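Local coordinates for suppressor of fused family protein (Neisseria gonorrhoeae, PDB 3K5J) that is of unknown function but resembles the N-terminal domain of human Suppressor of fused and may act through protein binding, at residues 113-124 with 136-145. Numbering follows the deposited sequence. Where two conformers were deposited one is given.
Sequences SFRHFLISLPYP and RFFWLLPITQ. With SO4 (sulfate ion), chain D; SO4 (sulfate ion), chain E.
Trp139 lies between Pro124 and Leu141, one over each face of its indole. Pro124 CD sits 3.8 Å from the centroid of the six-membered ring, a CH-pi contact. Leu121 O meets the ring edge in plane. The indole reaches this loop because Trp139 CG stands anti to its backbone N (chi1 179°). Phe117 and Leu140 pack on the other side of the sheet, where Leu140 CB lies over one face of the phenyl ring, 3.7 Å from its centroid. Ile119 runs alongside Leu140 and lays CG2 against Phe138 CB.

Antiparallel pairing of strands 116-120 and 136-143 puts Phe117, Ile119, Leu140 and Pro142 on one face and Leu118, Ser120, Trp139 and Leu141 on the other. Leu118 N gives a bond of 2.8 Å to Leu141 O, and Trp139 N one of 2.8 Å to Ser120 O. Leu118 O accepts from Leu141 N. In the conformer given, Ser120 OG also donates to it, from the opposite face and 65° out of the carbonyl plane. Ser120 has two conformers, so this second bond is doubtful for the residue as a whole.

Towards Thr144, Phe114 CE1 touches Thr144 CG2 at 3.5 Å. Gln145 NE2 then bonds Ser113 O at 2.9 Å, in the carbonyl plane. One water joins Arg115 N, His116 ND1 and Ile143 O.

Farther out, strand 101-103 pairs with strand 116-120, and strand 65-71 runs parallel to strand 136-143. Phe163 of helix 156-166 covers Leu141 and Ile143. Arg136 forms a salt bridge with Glu130.

The pair is thus an interior part of the mixed sheet of this Sufu-like fold. Backbone bonds fix the register, while Trp139 packs the loop after strand 116-120 against the sheet by apolar contact.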
loop_
_atom_site.group_PDB
_atom_site.type_symbol
_atom_site.label_atom_id
_atom_site.label_comp_id
_atom_site.label_asym_id
_atom_site.label_seq_id
_atom_site.Cartn_x
_atom_site.Cartn_y
_atom_site.Cartn_z
ATOM N N SER A 113 11.095 -10.938 5.925
ATOM C CA SER A 113 10.217 -11.975 6.436
ATOM C C SER A 113 8.753 -11.503 6.536
ATOM O O SER A 113 7.867 -12.291 6.915
ATOM C CB SER A 113 10.648 -12.432 7.850
ATOM O OG SER A 113 10.396 -11.432 8.819
ATOM N N PHE A 114 8.482 -10.223 6.240
ATOM C CA PHE A 114 7.129 -9.682 6.467
ATOM C C PHE A 114 6.245 -10.056 5.274
ATOM O O PHE A 114 6.590 -9.731 4.128
ATOM C CB PHE A 114 7.154 -8.180 6.710
ATOM C CG PHE A 114 8.209 -7.716 7.671
ATOM C CD1 PHE A 114 8.681 -8.529 8.714
ATOM C CD2 PHE A 114 8.710 -6.447 7.583
ATOM C CE1 PHE A 114 9.683 -8.072 9.563
ATOM C CE2 PHE A 114 9.680 -5.990 8.473
ATOM C CZ PHE A 114 10.163 -6.826 9.451
ATOM N N ARG A 115 5.142 -10.743 5.556
ATOM C CA ARG A 115 4.242 -11.295 4.544
ATOM C C ARG A 115 2.836 -10.720 4.622
ATOM O O ARG A 115 1.941 -11.216 3.939
ATOM C CB ARG A 115 4.112 -12.808 4.768
ATOM C CG ARG A 115 5.419 -13.556 4.826
ATOM C CD ARG A 115 5.166 -15.028 5.255
ATOM N NE ARG A 115 4.523 -15.796 4.192
ATOM C CZ ARG A 115 5.162 -16.352 3.171
ATOM N NH1 ARG A 115 6.483 -16.345 3.094
ATOM N NH2 ARG A 115 4.465 -17.000 2.281
ATOM N N HIS A 116 2.633 -9.704 5.459
ATOM C CA HIS A 116 1.338 -9.063 5.624
ATOM C C HIS A 116 1.484 -7.557 5.604
ATOM O O HIS A 116 2.468 -7.026 6.096
ATOM C CB HIS A 116 0.683 -9.447 6.964
ATOM C CG HIS A 116 0.457 -10.908 7.141
ATOM N ND1 HIS A 116 1.459 -11.730 7.601
ATOM C CD2 HIS A 116 -0.639 -11.692 6.937
ATOM C CE1 HIS A 116 0.986 -12.967 7.674
ATOM N NE2 HIS A 116 -0.279 -12.973 7.282
ATOM N N PHE A 117 0.421 -6.896 5.171
ATOM C CA PHE A 117 0.236 -5.461 5.369
ATOM C C PHE A 117 -0.921 -5.228 6.322
ATOM O O PHE A 117 -1.861 -5.983 6.330
ATOM C CB PHE A 117 -0.150 -4.768 4.052
ATOM C CG PHE A 117 0.876 -4.855 2.932
ATOM C CD1 PHE A 117 2.164 -4.324 3.078
ATOM C CD2 PHE A 117 0.508 -5.336 1.684
ATOM C CE1 PHE A 117 3.054 -4.328 2.036
ATOM C CE2 PHE A 117 1.404 -5.355 0.646
ATOM C CZ PHE A 117 2.682 -4.851 0.821
ATOM N N LEU A 118 -0.818 -4.159 7.077
ATOM C CA LEU A 118 -1.934 -3.572 7.807
ATOM C C LEU A 118 -2.425 -2.337 7.061
ATOM O O LEU A 118 -1.646 -1.421 6.799
ATOM C CB LEU A 118 -1.529 -3.145 9.200
ATOM C CG LEU A 118 -2.580 -2.450 10.095
ATOM C CD1 LEU A 118 -3.811 -3.354 10.319
ATOM C CD2 LEU A 118 -1.981 -1.901 11.408
ATOM N N ILE A 119 -3.690 -2.353 6.659
ATOM C CA ILE A 119 -4.297 -1.223 5.902
ATOM C C ILE A 119 -4.465 -0.079 6.902
ATOM O O ILE A 119 -5.197 -0.204 7.893
ATOM C CB ILE A 119 -5.624 -1.601 5.228
ATOM C CG1 ILE A 119 -5.404 -2.747 4.220
ATOM C CG2 ILE A 119 -6.203 -0.362 4.560
ATOM C CD1 ILE A 119 -6.631 -3.330 3.599
ATOM N N SER A 120 -3.738 0.994 6.653
ATOM C CA SER A 120 -3.584 2.107 7.575
ATOM C C SER A 120 -3.887 3.471 6.974
ATOM O O SER A 120 -3.817 3.647 5.755
ATOM C CB SER A 120 -2.153 2.114 8.103
ATOM O OG SER A 120 -1.800 0.871 8.694
ATOM N N LEU A 121 -4.187 4.438 7.832
ATOM C CA LEU A 121 -4.226 5.814 7.379
ATOM C C LEU A 121 -2.806 6.226 6.958
ATOM O O LEU A 121 -1.816 5.642 7.426
ATOM C CB LEU A 121 -4.752 6.731 8.468
ATOM C CG LEU A 121 -6.201 6.554 8.847
ATOM C CD1 LEU A 121 -6.579 7.359 10.087
ATOM C CD2 LEU A 121 -7.160 6.833 7.647
ATOM N N PRO A 122 -2.684 7.215 6.056
ATOM C CA PRO A 122 -1.370 7.504 5.412
ATOM C C PRO A 122 -0.535 8.443 6.292
ATOM O O PRO A 122 -0.222 9.570 5.908
ATOM C CB PRO A 122 -1.795 8.127 4.076
ATOM C CG PRO A 122 -3.080 8.826 4.395
ATOM C CD PRO A 122 -3.793 7.850 5.316
ATOM N N TYR A 123 -0.150 7.957 7.461
ATOM C CA TYR A 123 0.529 8.778 8.460
ATOM C C TYR A 123 1.782 9.514 7.973
ATOM O O TYR A 123 2.012 10.647 8.382
ATOM C CB TYR A 123 0.845 7.942 9.702
ATOM C CG TYR A 123 -0.379 7.393 10.404
ATOM C CD1 TYR A 123 -1.328 8.240 10.932
ATOM C CD2 TYR A 123 -0.620 6.027 10.483
ATOM C CE1 TYR A 123 -2.444 7.734 11.582
ATOM C CE2 TYR A 123 -1.722 5.512 11.130
ATOM C CZ TYR A 123 -2.660 6.360 11.665
ATOM O OH TYR A 123 -3.761 5.821 12.273
ATOM N N PRO A 124 2.587 8.911 7.054
ATOM C CA PRO A 124 3.791 9.650 6.607
ATOM C C PRO A 124 3.522 10.912 5.808
ATOM O O PRO A 124 4.390 11.796 5.706
ATOM C CB PRO A 124 4.545 8.612 5.756
ATOM C CG PRO A 124 4.094 7.296 6.341
ATOM C CD PRO A 124 2.649 7.499 6.625
ATOM N N ARG A 136 -10.226 7.750 -1.080
ATOM C CA ARG A 136 -9.149 7.869 -0.126
ATOM C C ARG A 136 -7.948 7.016 -0.498
ATOM O O ARG A 136 -8.068 6.097 -1.292
ATOM C CB ARG A 136 -9.688 7.432 1.220
ATOM C CG ARG A 136 -10.811 8.349 1.738
ATOM C CD ARG A 136 -11.451 7.796 3.002
ATOM N NE ARG A 136 -10.615 8.058 4.161
ATOM C CZ ARG A 136 -10.884 7.564 5.375
ATOM N NH1 ARG A 136 -11.887 6.707 5.584
ATOM N NH2 ARG A 136 -10.129 7.921 6.376
ATOM N N PHE A 137 -6.789 7.363 0.046
ATOM C CA PHE A 137 -5.520 6.667 -0.208
ATOM C C PHE A 137 -4.993 6.105 1.096
ATOM O O PHE A 137 -4.637 6.855 2.017
ATOM C CB PHE A 137 -4.506 7.629 -0.830
ATOM C CG PHE A 137 -4.857 7.946 -2.270
ATOM C CD1 PHE A 137 -5.858 8.858 -2.584
ATOM C CD2 PHE A 137 -4.202 7.300 -3.293
ATOM C CE1 PHE A 137 -6.264 9.031 -3.874
ATOM C CE2 PHE A 137 -4.587 7.509 -4.616
ATOM C CZ PHE A 137 -5.601 8.397 -4.896
ATOM N N PHE A 138 -5.009 4.786 1.181
ATOM C CA PHE A 138 -4.580 4.063 2.368
ATOM C C PHE A 138 -3.202 3.440 2.183
ATOM O O PHE A 138 -2.829 3.004 1.100
ATOM C CB PHE A 138 -5.603 2.956 2.773
ATOM C CG PHE A 138 -6.957 3.457 3.179
ATOM C CD1 PHE A 138 -7.165 4.739 3.642
ATOM C CD2 PHE A 138 -8.045 2.637 3.017
ATOM C CE1 PHE A 138 -8.429 5.132 4.032
ATOM C CE2 PHE A 138 -9.330 3.059 3.376
ATOM C CZ PHE A 138 -9.493 4.319 3.870
ATOM N N TRP A 139 -2.478 3.355 3.296
ATOM C CA TRP A 139 -1.110 2.848 3.363
ATOM C C TRP A 139 -1.085 1.366 3.696
ATOM O O TRP A 139 -1.691 0.911 4.670
ATOM C CB TRP A 139 -0.394 3.638 4.450
ATOM C CG TRP A 139 0.996 3.309 4.723
ATOM C CD1 TRP A 139 1.905 2.802 3.861
ATOM C CD2 TRP A 139 1.704 3.604 5.923
ATOM N NE1 TRP A 139 3.141 2.723 4.448
ATOM C CE2 TRP A 139 3.045 3.215 5.721
ATOM C CE3 TRP A 139 1.346 4.137 7.158
ATOM C CZ2 TRP A 139 4.022 3.379 6.694
ATOM C CZ3 TRP A 139 2.303 4.279 8.132
ATOM C CH2 TRP A 139 3.619 3.910 7.894
ATOM N N LEU A 140 -0.424 0.596 2.844
ATOM C CA LEU A 140 -0.115 -0.804 3.104
ATOM C C LEU A 140 1.199 -0.880 3.928
ATOM O O LEU A 140 2.292 -0.854 3.372
ATOM C CB LEU A 140 0.004 -1.546 1.785
ATOM C CG LEU A 140 -1.271 -1.684 0.959
ATOM C CD1 LEU A 140 -1.002 -2.241 -0.415
ATOM C CD2 LEU A 140 -2.338 -2.460 1.704
ATOM N N LEU A 141 1.048 -0.965 5.242
ATOM C CA LEU A 141 2.174 -0.935 6.165
ATOM C C LEU A 141 2.639 -2.382 6.425
ATOM O O LEU A 141 1.855 -3.186 6.940
ATOM C CB LEU A 141 1.718 -0.297 7.480
ATOM C CG LEU A 141 2.635 -0.454 8.695
ATOM C CD1 LEU A 141 4.034 0.088 8.380
ATOM C CD2 LEU A 141 1.998 0.236 9.908
ATOM N N PRO A 142 3.887 -2.743 6.067
ATOM C CA PRO A 142 4.313 -4.124 6.381
ATOM C C PRO A 142 4.385 -4.391 7.873
ATOM O O PRO A 142 4.882 -3.550 8.635
ATOM C CB PRO A 142 5.703 -4.231 5.739
ATOM C CG PRO A 142 5.847 -3.046 4.858
ATOM C CD PRO A 142 4.933 -1.975 5.384
ATOM N N ILE A 143 3.858 -5.554 8.288
ATOM C CA ILE A 143 3.925 -5.946 9.681
ATOM C C ILE A 143 4.572 -7.324 9.804
ATOM O O ILE A 143 4.581 -8.099 8.857
ATOM C CB ILE A 143 2.525 -5.934 10.364
ATOM C CG1 ILE A 143 1.586 -6.992 9.826
ATOM C CG2 ILE A 143 1.867 -4.508 10.275
ATOM C CD1 ILE A 143 0.233 -7.131 10.604
ATOM N N THR A 144 5.162 -7.592 10.977
ATOM C CA THR A 144 5.897 -8.835 11.156
ATOM C C THR A 144 4.879 -9.981 11.314
ATOM O O THR A 144 3.689 -9.760 11.588
ATOM C CB THR A 144 6.813 -8.778 12.378
ATOM O OG1 THR A 144 6.016 -8.892 13.555
ATOM C CG2 THR A 144 7.686 -7.506 12.405
ATOM N N GLN A 145 5.378 -11.206 11.217
ATOM C CA GLN A 145 4.488 -12.362 11.314
ATOM C C GLN A 145 3.893 -12.482 12.713
ATOM O O GLN A 145 2.701 -12.823 12.864
ATOM C CB GLN A 145 5.203 -13.645 10.896
ATOM C CG GLN A 145 5.497 -13.654 9.412
ATOM C CD GLN A 145 6.146 -14.927 8.967
ATOM O OE1 GLN A 145 5.579 -16.008 9.183
ATOM N NE2 GLN A 145 7.262 -14.827 8.230
HETATM S S SO4 D . 9.190 -12.003 14.008
HETATM O O1 SO4 D . 9.461 -13.082 14.925
HETATM O O2 SO4 D . 7.794 -11.820 13.846
HETATM O O3 SO4 D . 9.777 -10.805 14.664
HETATM O O4 SO4 D . 9.881 -12.207 12.711
HETATM S S SO4 E . -4.335 -14.672 7.026
HETATM O O1 SO4 E . -3.812 -15.805 7.812
HETATM O O2 SO4 E . -5.672 -14.445 7.549
HETATM O O3 SO4 E . -3.445 -13.493 7.278
HETATM O O4 SO4 E . -4.445 -15.074 5.611
HETATM O O HOH W 1 8.172 -11.768 10.500
HETATM O O HOH W 2 4.137 -10.855 8.225
#